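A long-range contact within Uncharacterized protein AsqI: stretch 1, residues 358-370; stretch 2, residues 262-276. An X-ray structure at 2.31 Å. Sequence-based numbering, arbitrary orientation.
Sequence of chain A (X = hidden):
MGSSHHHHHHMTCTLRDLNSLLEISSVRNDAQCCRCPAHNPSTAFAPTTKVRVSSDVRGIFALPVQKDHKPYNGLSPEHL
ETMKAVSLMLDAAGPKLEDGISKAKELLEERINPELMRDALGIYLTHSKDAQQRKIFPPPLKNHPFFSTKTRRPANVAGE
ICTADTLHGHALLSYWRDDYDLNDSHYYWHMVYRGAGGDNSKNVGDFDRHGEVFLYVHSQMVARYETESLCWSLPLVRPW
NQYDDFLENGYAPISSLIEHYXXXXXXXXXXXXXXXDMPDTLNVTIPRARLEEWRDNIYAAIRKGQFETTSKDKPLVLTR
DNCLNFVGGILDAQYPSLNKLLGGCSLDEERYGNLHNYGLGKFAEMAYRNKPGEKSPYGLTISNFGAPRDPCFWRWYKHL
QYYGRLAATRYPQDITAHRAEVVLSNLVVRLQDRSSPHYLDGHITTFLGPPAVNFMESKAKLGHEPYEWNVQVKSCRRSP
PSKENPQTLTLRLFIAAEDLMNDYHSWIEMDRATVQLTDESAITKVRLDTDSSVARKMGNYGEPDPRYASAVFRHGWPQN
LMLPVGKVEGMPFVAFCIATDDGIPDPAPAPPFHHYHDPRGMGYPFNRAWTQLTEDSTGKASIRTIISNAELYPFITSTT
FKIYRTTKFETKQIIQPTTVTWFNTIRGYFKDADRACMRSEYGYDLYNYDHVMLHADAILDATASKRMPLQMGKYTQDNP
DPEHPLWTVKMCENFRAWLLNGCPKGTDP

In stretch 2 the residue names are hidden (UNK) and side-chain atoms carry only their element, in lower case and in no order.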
ATOM      1  N   TYR A 358      23.113  26.524  14.437  1.00 27.73           N
ATOM      2  CA  TYR A 358      22.574  27.344  13.352  1.00 26.48           C
ATOM      3  C   TYR A 358      21.777  26.466  12.400  1.00 25.55           C
ATOM      4  O   TYR A 358      20.785  26.916  11.799  1.00 28.49           O
ATOM      5  CB  TYR A 358      23.678  28.091  12.606  1.00 26.14           C
ATOM      6  CG  TYR A 358      24.078  29.373  13.281  1.00 24.86           C
ATOM      7  CD1 TYR A 358      23.145  30.379  13.497  1.00 30.34           C
ATOM      8  CD2 TYR A 358      25.392  29.595  13.684  1.00 28.90           C
ATOM      9  CE1 TYR A 358      23.506  31.572  14.108  1.00 30.60           C
ATOM     10  CE2 TYR A 358      25.761  30.782  14.292  1.00 29.16           C
ATOM     11  CZ  TYR A 358      24.810  31.767  14.497  1.00 30.08           C
ATOM     12  OH  TYR A 358      25.165  32.944  15.112  1.00 33.11           O
ATOM     13  N   GLY A 359      22.195  25.212  12.268  1.00 24.09           N
ATOM     14  CA  GLY A 359      21.444  24.252  11.471  1.00 22.36           C
ATOM     15  C   GLY A 359      20.022  24.051  11.966  1.00 22.49           C
ATOM     16  O   GLY A 359      19.067  24.091  11.173  1.00 22.35           O
ATOM     17  N   LEU A 360      19.876  23.833  13.273  1.00 20.48           N
ATOM     18  CA  LEU A 360      18.553  23.694  13.885  1.00 21.85           C
ATOM     19  C   LEU A 360      17.753  24.966  13.659  1.00 24.13           C
ATOM     20  O   LEU A 360      16.540  24.918  13.393  1.00 23.41           O
ATOM     21  CB  LEU A 360      18.658  23.399  15.393  1.00 20.84           C
ATOM     22  CG  LEU A 360      19.265  22.040  15.758  1.00 24.88           C
ATOM     23  CD1 LEU A 360      19.220  21.819  17.263  1.00 24.45           C
ATOM     24  CD2 LEU A 360      18.550  20.928  15.022  1.00 22.03           C
ATOM     25  N   GLY A 361      18.453  26.096  13.764  1.00 23.47           N
ATOM     26  CA  GLY A 361      17.878  27.411  13.520  1.00 26.17           C
ATOM     27  C   GLY A 361      17.285  27.579  12.132  1.00 24.69           C
ATOM     28  O   GLY A 361      16.266  28.260  11.965  1.00 28.34           O
ATOM     29  N   LYS A 362      17.899  26.946  11.137  1.00 20.63           N
ATOM     30  CA  LYS A 362      17.380  27.012   9.775  1.00 21.50           C
ATOM     31  C   LYS A 362      16.070  26.226   9.625  1.00 25.33           C
ATOM     32  O   LYS A 362      15.201  26.623   8.853  1.00 25.77           O
ATOM     33  CB  LYS A 362      18.425  26.504   8.781  1.00 22.96           C
ATOM     34  CG  LYS A 362      19.724  27.320   8.778  1.00 23.22           C
ATOM     35  CD  LYS A 362      19.504  28.756   8.241  1.00 25.91           C
ATOM     36  CE  LYS A 362      19.411  28.758   6.723  1.00 25.31           C
ATOM     37  NZ  LYS A 362      19.118  30.102   6.133  1.00 29.18           N
ATOM     38  N   PHE A 363      15.910  25.120  10.359  1.00 25.63           N
ATOM     39  CA  PHE A 363      14.638  24.400  10.326  1.00 22.87           C
ATOM     40  C   PHE A 363      13.547  25.217  11.022  1.00 21.68           C
ATOM     41  O   PHE A 363      12.402  25.219  10.593  1.00 26.05           O
ATOM     42  CB  PHE A 363      14.757  23.011  10.968  1.00 23.42           C
ATOM     43  CG  PHE A 363      15.624  22.055  10.192  1.00 21.46           C
ATOM     44  CD1 PHE A 363      15.159  21.460   9.029  1.00 20.44           C
ATOM     45  CD2 PHE A 363      16.905  21.743  10.639  1.00 20.90           C
ATOM     46  CE1 PHE A 363      15.966  20.567   8.317  1.00 23.42           C
ATOM     47  CE2 PHE A 363      17.714  20.871   9.934  1.00 20.33           C
ATOM     48  CZ  PHE A 363      17.246  20.285   8.768  1.00 20.51           C
ATOM     49  N   ALA A 364      13.899  25.909  12.097  1.00 24.72           N
ATOM     50  CA  ALA A 364      12.954  26.815  12.743  1.00 25.23           C
ATOM     51  C   ALA A 364      12.554  27.919  11.769  1.00 27.14           C
ATOM     52  O   ALA A 364      11.388  28.275  11.654  1.00 27.48           O
ATOM     53  CB  ALA A 364      13.557  27.408  14.012  1.00 23.14           C
ATOM     54  N   GLU A 365      13.541  28.436  11.052  1.00 27.44           N
ATOM     55  CA  GLU A 365      13.324  29.542  10.130  1.00 28.11           C
ATOM     56  C   GLU A 365      12.463  29.088   8.951  1.00 27.84           C
ATOM     57  O   GLU A 365      11.547  29.795   8.522  1.00 26.86           O
ATOM     58  CB  GLU A 365      14.676  30.093   9.651  1.00 25.70           C
ATOM     59  CG  GLU A 365      14.576  31.120   8.559  1.00 31.37           C
ATOM     60  CD  GLU A 365      15.927  31.483   7.975  1.00 27.90           C
ATOM     61  OE1 GLU A 365      16.651  30.579   7.494  1.00 25.25           O
ATOM     62  OE2 GLU A 365      16.266  32.683   8.009  1.00 29.55           O
ATOM     63  N   MET A 366      12.749  27.894   8.444  1.00 27.58           N
ATOM     64  CA  MET A 366      11.927  27.281   7.389  1.00 28.69           C
ATOM     65  C   MET A 366      10.458  27.122   7.791  1.00 26.95           C
ATOM     66  O   MET A 366       9.559  27.301   6.976  1.00 31.98           O
ATOM     67  CB  MET A 366      12.500  25.911   7.011  1.00 25.86           C
ATOM     68  CG  MET A 366      11.539  25.033   6.214  1.00 30.20           C
ATOM     69  SD  MET A 366      11.844  23.282   6.509  1.00 33.44           S
ATOM     70  CE  MET A 366      13.538  23.179   5.999  1.00 31.48           C
ATOM     71  N   ALA A 367      10.228  26.780   9.054  1.00 27.41           N
ATOM     72  CA  ALA A 367       8.890  26.473   9.546  1.00 28.31           C
ATOM     73  C   ALA A 367       8.132  27.719   9.990  1.00 33.07           C
ATOM     74  O   ALA A 367       6.909  27.692  10.085  1.00 39.82           O
ATOM     75  CB  ALA A 367       8.969  25.470  10.703  1.00 27.46           C
ATOM     76  N   TYR A 368       8.854  28.803  10.268  1.00 34.48           N
ATOM     77  CA  TYR A 368       8.220  30.058  10.678  1.00 34.13           C
ATOM     78  C   TYR A 368       7.335  30.646   9.586  1.00 36.20           C
ATOM     79  O   TYR A 368       7.784  30.872   8.457  1.00 34.91           O
ATOM     80  CB  TYR A 368       9.266  31.094  11.074  1.00 27.81           C
ATOM     81  CG  TYR A 368       8.652  32.289  11.754  1.00 29.33           C
ATOM     82  CD1 TYR A 368       8.189  33.378  11.022  1.00 33.83           C
ATOM     83  CD2 TYR A 368       8.527  32.327  13.135  1.00 29.12           C
ATOM     84  CE1 TYR A 368       7.618  34.475  11.654  1.00 36.28           C
ATOM     85  CE2 TYR A 368       7.969  33.408  13.775  1.00 39.78           C
ATOM     86  CZ  TYR A 368       7.511  34.482  13.034  1.00 37.04           C
ATOM     87  OH  TYR A 368       6.950  35.553  13.694  1.00 40.72           O
ATOM     88  N   ARG A 369       6.087  30.924   9.933  1.00 40.18           N
ATOM     89  CA  ARG A 369       5.131  31.435   8.951  1.00 42.99           C
ATOM     90  C   ARG A 369       4.430  32.712   9.411  1.00 50.52           C
ATOM     91  O   ARG A 369       3.834  32.742  10.492  1.00 47.30           O
ATOM     92  CB  ARG A 369       4.093  30.361   8.628  1.00 44.52           C
ATOM     93  CG  ARG A 369       3.970  30.068   7.153  1.00 48.98           C
ATOM     94  CD  ARG A 369       3.374  28.688   6.908  1.00 52.02           C
ATOM     95  NE  ARG A 369       4.262  27.599   7.325  1.00 48.24           N
ATOM     96  CZ  ARG A 369       5.343  27.214   6.647  1.00 46.36           C
ATOM     97  NH1 ARG A 369       5.701  27.846   5.526  1.00 48.31           N
ATOM     98  NH2 ARG A 369       6.078  26.206   7.094  1.00 38.65           N
ATOM     99  N   ASN A 370       4.506  33.741   8.562  1.00 55.08           N
ATOM    100  CA  ASN A 370       3.937  35.083   8.782  1.00 58.75           C
ATOM    101  C   ASN A 370       3.738  35.509  10.241  1.00 57.72           C
ATOM    102  O   ASN A 370       3.779  36.700  10.557  1.00 61.67           O
ATOM    103  CB  ASN A 370       2.601  35.207   8.043  1.00 64.32           C
ATOM    104  CG  ASN A 370       2.768  35.710   6.616  1.00 72.43           C
ATOM    105  OD1 ASN A 370       3.548  36.630   6.357  1.00 67.20           O
ATOM    106  ND2 ASN A 370       2.023  35.116   5.683  1.00 72.73           N
ATOM    107  N   UNK A 262       3.228  25.457  14.406  1.00 27.14           N
ATOM    108  CA  UNK A 262       2.839  24.780  13.187  1.00 25.37           C
ATOM    109  C   UNK A 262       3.926  23.889  12.618  1.00 31.85           C
ATOM    110  O   UNK A 262       5.026  23.769  13.173  1.00 26.65           O
ATOM    111  N   UNK A 263       3.607  23.247  11.502  1.00 34.14           N
ATOM    112  CA  UNK A 263       4.577  22.444  10.792  1.00 28.52           C
ATOM    113  C   UNK A 263       5.047  23.153   9.537  1.00 29.21           C
ATOM    114  O   UNK A 263       5.345  24.342   9.558  1.00 28.76           O
ATOM    115  N   UNK A 264       5.098  22.411   8.438  1.00 29.13           N
ATOM    116  CA  UNK A 264       5.544  22.935   7.157  1.00 26.71           C
ATOM    117  C   UNK A 264       4.969  22.018   6.073  1.00 28.91           C
ATOM    118  O   UNK A 264       4.706  20.838   6.333  1.00 25.95           O
ATOM    119  o   UNK A 264       9.589  18.147   8.613  1.00 22.72           O
ATOM    120  c   UNK A 264       8.297  21.581   8.822  1.00 26.84           C
ATOM    121  c   UNK A 264       7.083  23.009   7.100  1.00 22.73           C
ATOM    122  c   UNK A 264       8.993  19.350   8.295  1.00 26.71           C
ATOM    123  c   UNK A 264       8.909  20.387   9.209  1.00 23.72           C
ATOM    124  c   UNK A 264       7.879  20.662   6.657  1.00 27.47           C
ATOM    125  c   UNK A 264       7.770  21.728   7.535  1.00 28.12           C
ATOM    126  c   UNK A 264       8.473  19.494   7.026  1.00 24.33           C
ATOM    127  N   UNK A 265       4.742  22.554   4.862  1.00 27.01           N
ATOM    128  CA  UNK A 265       4.139  21.743   3.791  1.00 25.53           C
ATOM    129  C   UNK A 265       5.120  20.750   3.140  1.00 24.85           C
ATOM    130  O   UNK A 265       6.316  20.786   3.431  1.00 28.13           O
ATOM    131  c   UNK A 265       3.682  22.804   2.777  1.00 23.17           C
ATOM    132  c   UNK A 265       4.874  23.974   4.485  1.00 25.12           C
ATOM    133  c   UNK A 265       4.631  23.960   3.010  1.00 21.91           C
ATOM    134  N   UNK A 266       4.620  19.869   2.260  1.00 24.73           N
ATOM    135  CA  UNK A 266       5.541  19.010   1.509  1.00 27.30           C
ATOM    136  C   UNK A 266       6.506  19.819   0.657  1.00 25.77           C
ATOM    137  O   UNK A 266       6.130  20.878   0.150  1.00 28.24           O
ATOM    138  c   UNK A 266       3.210  19.564   1.957  1.00 27.65           C
ATOM    139  c   UNK A 266       4.609  18.179   0.627  1.00 26.39           C
ATOM    140  c   UNK A 266       3.289  18.234   1.303  1.00 26.02           C
ATOM    141  N   UNK A 267       7.733  19.326   0.524  1.00 27.20           N
ATOM    142  CA  UNK A 267       8.782  19.980  -0.258  1.00 24.90           C
ATOM    143  C   UNK A 267       9.162  21.365   0.269  1.00 25.14           C
ATOM    144  O   UNK A 267       9.523  22.245  -0.493  1.00 24.42           O
ATOM    145  c   UNK A 267       9.162  16.818  -3.563  1.00 33.30           C
ATOM    146  c   UNK A 267       7.015  18.002  -2.295  1.00 28.91           C
ATOM    147  c   UNK A 267       6.875  16.731  -2.855  1.00 32.33           C
ATOM    148  c   UNK A 267       7.947  16.136  -3.487  1.00 29.52           C
ATOM    149  c   UNK A 267       8.220  18.688  -2.367  1.00 27.50           C
ATOM    150  c   UNK A 267       9.296  18.078  -2.996  1.00 27.41           C
ATOM    151  c   UNK A 267       8.368  20.047  -1.735  1.00 26.53           C
ATOM    152  N   UNK A 268       9.098  21.543   1.582  1.00 24.48           N
ATOM    153  CA  UNK A 268       9.725  22.695   2.232  1.00 26.14           C
ATOM    154  C   UNK A 268      11.239  22.589   2.125  1.00 25.34           C
ATOM    155  O   UNK A 268      11.780  21.489   1.972  1.00 28.68           O
ATOM    156  o   UNK A 268       7.895  22.988   3.809  1.00 30.82           O
ATOM    157  c   UNK A 268       9.301  22.782   3.706  1.00 25.01           C
ATOM    158  N   UNK A 269      11.928  23.723   2.185  1.00 25.10           N
ATOM    159  CA  UNK A 269      13.394  23.742   2.171  1.00 21.86           C
ATOM    160  C   UNK A 269      13.919  24.771   3.151  1.00 25.01           C
ATOM    161  O   UNK A 269      13.154  25.585   3.668  1.00 26.04           O
ATOM    162  c   UNK A 269      13.975  24.107   0.796  1.00 23.25           C
ATOM    163  o   UNK A 269      13.696  25.492   0.520  1.00 23.84           O
ATOM    164  c   UNK A 269      13.405  23.231  -0.298  1.00 18.03           C
ATOM    165  N   UNK A 270      15.221  24.747   3.407  1.00 21.38           N
ATOM    166  CA  UNK A 270      15.868  25.894   4.045  1.00 24.98           C
ATOM    167  C   UNK A 270      15.672  27.119   3.162  1.00 23.13           C
ATOM    168  O   UNK A 270      15.499  26.995   1.937  1.00 25.03           O
ATOM    169  c   UNK A 270      16.845  24.091   6.245  1.00 22.32           C
ATOM    170  c   UNK A 270      17.707  24.776   5.442  1.00 21.29           C
ATOM    171  c   UNK A 270      21.230  23.604   7.381  1.00 21.84           C
ATOM    172  c   UNK A 270      21.394  24.457   6.275  1.00 24.93           C
ATOM    173  c   UNK A 270      19.021  24.514   5.942  1.00 20.49           C
ATOM    174  c   UNK A 270      19.987  23.201   7.788  1.00 23.23           C
ATOM    175  c   UNK A 270      17.360  25.657   4.263  1.00 22.31           C
ATOM    176  c   UNK A 270      20.305  24.915   5.552  1.00 22.15           C
ATOM    177  n   UNK A 270      17.545  23.416   7.220  1.00 22.27           N
ATOM    178  c   UNK A 270      18.884  23.656   7.050  1.00 23.10           C
ATOM    179  N   UNK A 271      15.685  28.296   3.767  1.00 24.05           N
ATOM    180  CA  UNK A 271      15.785  29.507   2.973  1.00 25.14           C
ATOM    181  C   UNK A 271      17.233  29.674   2.609  1.00 26.17           C
ATOM    182  O   UNK A 271      18.112  29.535   3.476  1.00 26.41           O
ATOM    183  c   UNK A 271      15.273  30.725   3.731  1.00 26.71           C
ATOM    184  c   UNK A 271      13.118  30.124   4.874  1.00 23.47           C
ATOM    185  c   UNK A 271      11.620  31.441   2.937  1.00 22.94           C
ATOM    186  o   UNK A 271       9.610  30.840   4.066  1.00 26.17           O
ATOM    187  c   UNK A 271      11.732  30.148   4.964  1.00 26.16           C
ATOM    188  c   UNK A 271      13.008  31.417   2.865  1.00 27.07           C
ATOM    189  c   UNK A 271      10.987  30.812   3.988  1.00 26.14           C
ATOM    190  c   UNK A 271      13.775  30.759   3.831  1.00 25.35           C
ATOM    191  N   UNK A 272      17.482  29.943   1.328  1.00 26.01           N
ATOM    192  CA  UNK A 272      18.819  30.259   0.828  1.00 28.69           C
ATOM    193  C   UNK A 272      19.500  31.330   1.658  1.00 26.56           C
ATOM    194  O   UNK A 272      20.632  31.146   2.114  1.00 25.94           O
ATOM    195  o   UNK A 272      18.757  29.610  -1.499  1.00 35.09           O
ATOM    196  c   UNK A 272      18.762  30.721  -0.628  1.00 29.63           C
ATOM    197  N   UNK A 273      18.814  32.456   1.844  1.00 27.83           N
ATOM    198  CA  UNK A 273      19.383  33.539   2.624  1.00 27.83           C
ATOM    199  C   UNK A 273      18.644  33.644   3.946  1.00 26.93           C
ATOM    200  O   UNK A 273      19.213  33.359   4.995  1.00 28.89           O
ATOM    201  c   UNK A 273      19.362  34.883   1.842  1.00 28.02           C
ATOM    202  c   UNK A 273      19.670  36.053   2.769  1.00 28.00           C
ATOM    203  c   UNK A 273      20.464  34.878   0.781  1.00 29.51           C
ATOM    204  c   UNK A 273      20.091  34.266  -0.505  1.00 32.54           C
ATOM    205  N   UNK A 274      17.369  34.009   3.908  1.00 25.63           N
ATOM    206  CA  UNK A 274      16.619  34.159   5.152  1.00 30.10           C
ATOM    207  C   UNK A 274      15.125  34.088   4.881  1.00 29.56           C
ATOM    208  O   UNK A 274      14.707  34.180   3.730  1.00 32.41           O
ATOM    209  n   UNK A 274      15.668  37.369   7.723  1.00 36.09           N
ATOM    210  c   UNK A 274      16.123  37.816   6.402  1.00 34.72           C
ATOM    211  c   UNK A 274      16.979  35.483   5.850  1.00 27.61           C
ATOM    212  c   UNK A 274      16.372  37.519   8.847  1.00 44.44           C
ATOM    213  n   UNK A 274      17.561  38.114   8.826  1.00 46.80           N
ATOM    214  c   UNK A 274      16.147  36.684   5.376  1.00 32.66           C
ATOM    215  n   UNK A 274      15.885  37.081  10.000  1.00 42.05           N
ATOM    216  N   UNK A 275      14.332  33.897   5.935  1.00 29.06           N
ATOM    217  CA  UNK A 275      12.883  34.035   5.832  1.00 29.30           C
ATOM    218  C   UNK A 275      12.536  35.529   5.836  1.00 32.71           C
ATOM    219  O   UNK A 275      12.775  36.216   6.836  1.00 33.54           O
ATOM    220  c   UNK A 275      12.194  33.309   6.987  1.00 29.36           C
ATOM    221  o   UNK A 275      10.068  33.996   6.126  1.00 31.66           O
ATOM    222  n   UNK A 275      10.107  32.145   7.410  1.00 29.72           N
ATOM    223  c   UNK A 275      10.695  33.182   6.801  1.00 31.55           C
ATOM    224  N   UNK A 276      11.987  36.039   4.713  1.00 35.30           N
ATOM    225  CA  UNK A 276      11.636  37.462   4.545  1.00 30.89           C
ATOM    226  C   UNK A 276      10.625  37.901   5.590  1.00 31.79           C
ATOM    227  O   UNK A 276      10.666  39.019   6.089  1.00 35.42           O
ATOM    228  c   UNK A 276      11.007  37.524   3.150  1.00 33.54           C
ATOM    229  c   UNK A 276      11.597  35.227   3.547  1.00 31.38           C
ATOM    230  c   UNK A 276      11.308  36.243   2.501  1.00 28.53           C
TER
HETATM  231  O   HOH W   1       7.591  25.860   3.629  1.00 40.60           O
HETATM  232  O   HOH W   2      15.767  28.452   6.553  1.00 22.28           O
HETATM  233  O   HOH W   3       8.115  29.733   5.923  1.00 31.66           O

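Positions 262 and 263 carry no side-chain atoms, so both are glycines. Gly262 lies at the margin, whereas the carbonyl of Gly263 accepts a hydrogen bond from Arg369 (NH2 to Gly263 O, 3.2 Å), nearly linear at 169°. Position 264 has one carbon leading to a six-carbon ring that bears an oxygen. The sulfur of Met366 sits over one face of this ring and the CB of Ala367 at its edge; the residue is Tyr264, with Met366 SD 4.6 Å from its ring centroid.

At position 265 three carbons close a ring onto the backbone nitrogen, and one of them lies over a face of the Arg369 guanidinium: Pro265, its CD 3.6 Å from Arg369 NH2. Position 266 shows the same closed ring without contact, Pro266. Position 267 has one carbon and an unsubstituted six-carbon ring, also remote from the helix: Phe267. Position 268 has one carbon and one oxygen, the carbon facing the Met366 sulfur; this is Ser268, which closes a type II turn begun at Pro265 (Ser268 OG to Pro265 O, 2.7 Å). At position 269 a carbon carries one oxygen and one carbon and points away from stretch 1: Thr269.

Position 270 has one carbon followed by fused five- and six-membered rings of eight carbons and one nitrogen, which identifies Trp270. Lys362 CB packs over its five-membered ring, 3.4 Å from the centroid, while the indole turns its edge to the face of Phe363. Met366 CE approaches the indole edge, 3.4 Å from Trp270 CD1.

Position 271, one carbon and a six-carbon ring with an oxygen, has its ring edge near Met366 CA: Tyr271. Position 272, one carbon and one oxygen pointing away, is Ser272. Position 273 has four carbons, forked at the first with one arm two carbons long, and also points away: Ile273. Position 274 has three carbons, a nitrogen, and a carbon carrying two more nitrogens; its first carbon lies near the Glu365 carboxylate. It is Arg274. Position 275 has two carbons, the second bearing oxygen and nitrogen, and reaches the helix end: Asn275. Position 276, three carbons closed onto the backbone nitrogen without contact, is Pro276.

The contact combines apolar packing around Trp270 with polar anchoring of an irregular segment of chain. Asn275 ND2 donates to Glu365 O (3.0 Å) and Tyr368 O (2.8 Å), bridging carbonyls where the helix finishes, while Asn275 N binds Glu365 OE2 (3.1 Å). Lys362 NZ pairs with Glu365 OE1 (2.9 Å) and donates to Tyr271 O (2.9 Å).

Stretch 2, residues 262-276: GGYPPFSTWYSIRNP
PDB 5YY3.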